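Long-range contact in phosphate ABC transporter, periplasmic phosphate-binding protein (Borrelia burgdorferi, PDB 4N13), which binds inorganic phosphate with micromolar affinity as the solute-binding component of an ABC transporter that imports phosphate: residues L89-S94 / I184-L189. Numbering follows the deposited sequence.
Sequences LIFITS and IGYIGL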
loop_
_atom_site.group_PDB
_atom_site.type_symbol
_atom_site.label_atom_id
_atom_site.label_comp_id
_atom_site.label_asym_id
_atom_site.label_seq_id
_atom_site.Cartn_x
_atom_site.Cartn_y
_atom_site.Cartn_z
ATOM N N LEU A 89 2.130 -4.087 -2.736
ATOM C CA LEU A 89 2.485 -4.166 -4.158
ATOM C C LEU A 89 3.527 -5.241 -4.351
ATOM O O LEU A 89 4.339 -5.511 -3.451
ATOM C CB LEU A 89 3.013 -2.834 -4.685
ATOM C CG LEU A 89 1.970 -1.724 -4.600
ATOM C CD1 LEU A 89 2.122 -0.932 -3.292
ATOM C CD2 LEU A 89 2.041 -0.868 -5.832
ATOM N N ILE A 90 3.511 -5.824 -5.543
ATOM C CA ILE A 90 4.406 -6.908 -5.894
ATOM C C ILE A 90 5.044 -6.601 -7.242
ATOM O O ILE A 90 4.514 -5.824 -8.042
ATOM C CB ILE A 90 3.645 -8.253 -5.936
ATOM C CG1 ILE A 90 2.654 -8.301 -7.097
ATOM C CG2 ILE A 90 2.926 -8.452 -4.611
ATOM C CD1 ILE A 90 1.836 -9.594 -7.183
ATOM N N PHE A 91 6.213 -7.176 -7.447
ATOM C CA PHE A 91 6.983 -6.982 -8.663
ATOM C C PHE A 91 6.919 -8.228 -9.535
ATOM O O PHE A 91 7.151 -9.351 -9.063
ATOM C CB PHE A 91 8.414 -6.602 -8.309
ATOM C CG PHE A 91 8.517 -5.169 -7.874
ATOM C CD1 PHE A 91 8.842 -4.190 -8.797
ATOM C CD2 PHE A 91 8.181 -4.776 -6.597
ATOM C CE1 PHE A 91 8.894 -2.844 -8.439
ATOM C CE2 PHE A 91 8.224 -3.415 -6.237
ATOM C CZ PHE A 91 8.594 -2.481 -7.166
ATOM N N ILE A 92 6.589 -8.019 -10.796
ATOM C CA ILE A 92 6.454 -9.093 -11.761
ATOM C C ILE A 92 7.454 -8.901 -12.887
ATOM O O ILE A 92 7.815 -7.765 -13.243
ATOM C CB ILE A 92 5.029 -9.204 -12.338
ATOM C CG1 ILE A 92 4.533 -7.883 -12.910
ATOM C CG2 ILE A 92 4.074 -9.693 -11.241
ATOM C CD1 ILE A 92 3.289 -8.028 -13.749
ATOM N N THR A 93 7.923 -10.022 -13.437
ATOM C CA THR A 93 8.859 -9.973 -14.541
ATOM C C THR A 93 8.421 -10.891 -15.646
ATOM O O THR A 93 7.633 -11.829 -15.460
ATOM C CB THR A 93 10.304 -10.355 -14.128
ATOM O OG1 THR A 93 10.393 -11.754 -13.885
ATOM C CG2 THR A 93 10.765 -9.593 -12.907
ATOM N N SER A 94 8.985 -10.656 -16.820
ATOM C CA SER A 94 8.827 -11.628 -17.887
ATOM C C SER A 94 9.519 -12.951 -17.516
ATOM O O SER A 94 10.422 -12.973 -16.698
ATOM C CB SER A 94 9.316 -11.049 -19.195
ATOM O OG SER A 94 10.601 -10.538 -19.053
ATOM N N ILE A 184 10.208 -5.740 -16.184
ATOM C CA ILE A 184 9.814 -5.736 -14.784
ATOM C C ILE A 184 8.817 -4.592 -14.579
ATOM O O ILE A 184 9.023 -3.477 -15.074
ATOM C CB ILE A 184 11.035 -5.610 -13.818
ATOM C CG1 ILE A 184 10.568 -5.605 -12.358
ATOM C CG2 ILE A 184 11.903 -4.381 -14.132
ATOM C CD1 ILE A 184 11.713 -5.723 -11.374
ATOM N N GLY A 185 7.761 -4.869 -13.824
ATOM C CA GLY A 185 6.768 -3.881 -13.442
ATOM C C GLY A 185 6.235 -4.159 -12.052
ATOM O O GLY A 185 6.619 -5.154 -11.426
ATOM N N TYR A 186 5.332 -3.308 -11.581
ATOM C CA TYR A 186 4.719 -3.503 -10.273
ATOM C C TYR A 186 3.220 -3.367 -10.332
ATOM O O TYR A 186 2.681 -2.566 -11.086
ATOM C CB TYR A 186 5.275 -2.551 -9.218
ATOM C CG TYR A 186 5.255 -1.072 -9.553
ATOM C CD1 TYR A 186 4.132 -0.295 -9.288
ATOM C CD2 TYR A 186 6.354 -0.452 -10.114
ATOM C CE1 TYR A 186 4.113 1.043 -9.577
ATOM C CE2 TYR A 186 6.332 0.902 -10.407
ATOM C CZ TYR A 186 5.199 1.646 -10.134
ATOM O OH TYR A 186 5.141 3.002 -10.370
ATOM N N ILE A 187 2.552 -4.199 -9.541
ATOM C CA ILE A 187 1.097 -4.274 -9.479
ATOM C C ILE A 187 0.631 -4.467 -8.044
ATOM O O ILE A 187 1.388 -4.919 -7.198
ATOM C CB ILE A 187 0.532 -5.429 -10.371
ATOM C CG1 ILE A 187 1.073 -6.781 -9.904
ATOM C CG2 ILE A 187 0.815 -5.172 -11.837
ATOM C CD1 ILE A 187 0.586 -7.979 -10.723
ATOM N N GLY A 188 -0.627 -4.151 -7.795
ATOM C CA GLY A 188 -1.211 -4.460 -6.510
ATOM C C GLY A 188 -1.265 -5.946 -6.262
ATOM O O GLY A 188 -1.453 -6.745 -7.182
ATOM N N LEU A 189 -1.166 -6.321 -4.992
ATOM C CA LEU A 189 -1.213 -7.712 -4.584
ATOM C C LEU A 189 -2.452 -8.443 -5.117
ATOM O O LEU A 189 -2.400 -9.648 -5.396
ATOM C CB LEU A 189 -1.191 -7.784 -3.054
ATOM C CG LEU A 189 -1.326 -9.163 -2.424
ATOM C CD1 LEU A 189 -0.149 -10.065 -2.816
ATOM C CD2 LEU A 189 -1.430 -8.992 -0.906
#
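The carbonyl of Ile187 receives the backbone N-H of Ile90, N to O 2.8 Å with 168° at the hydrogen, and also touches the CA of Leu89 through a CA-H...O contact. This is the shortest bond of an antiparallel strand pair in the second lobe of a class II periplasmic binding protein. Ile187 N returns a bond to Ile90 O, and Ile92 and Gly185 form a second reciprocal pair of backbone bonds, Ile92 N to Gly185 O 2.9 Å. Leu89, Phe91 and Thr93 stand opposite Gly188, Tyr186 and Ile184 as non-hydrogen-bonded pairs.

On the face shared by Phe91, Tyr186 and Ile184, the Tyr186 side chain lies beside that of Phe91, pointing the same way. Its CB sits over one face of the Phe91 ring in a CH-pi contact, 3.9 Å from the ring centroid and displaced toward the rim, while the two ring planes are inclined by 56°. The Tyr186 hydroxyl, farther out, is hydrogen-bonded to Asn132 OD1. Helix 104-111 packs on Phe91 and Ile184, whereas helix 138-151, which meets Tyr186 and Leu89, carries Ser139, a probable phosphate ligand about 4 Å from Leu89 between nearest side-chain atoms, which places the Leu89 end of the strand pair next to the probable phosphate site.

The other face is aliphatic and backed by helix 170-179, which touches Ile92 and Ile187. Ile90 and Ile187 cross obliquely, CG1 to CG1 3.6 Å. With Ile187 CD1 anti to CA (chi2 -180°), that methyl extends to Ile92 CG2 at 3.9 Å; beside Gly188, where the second strand ends, Leu189 CD1 meets Ile90 CG2 at 3.9 Å, the two side chains crossing at about a right angle.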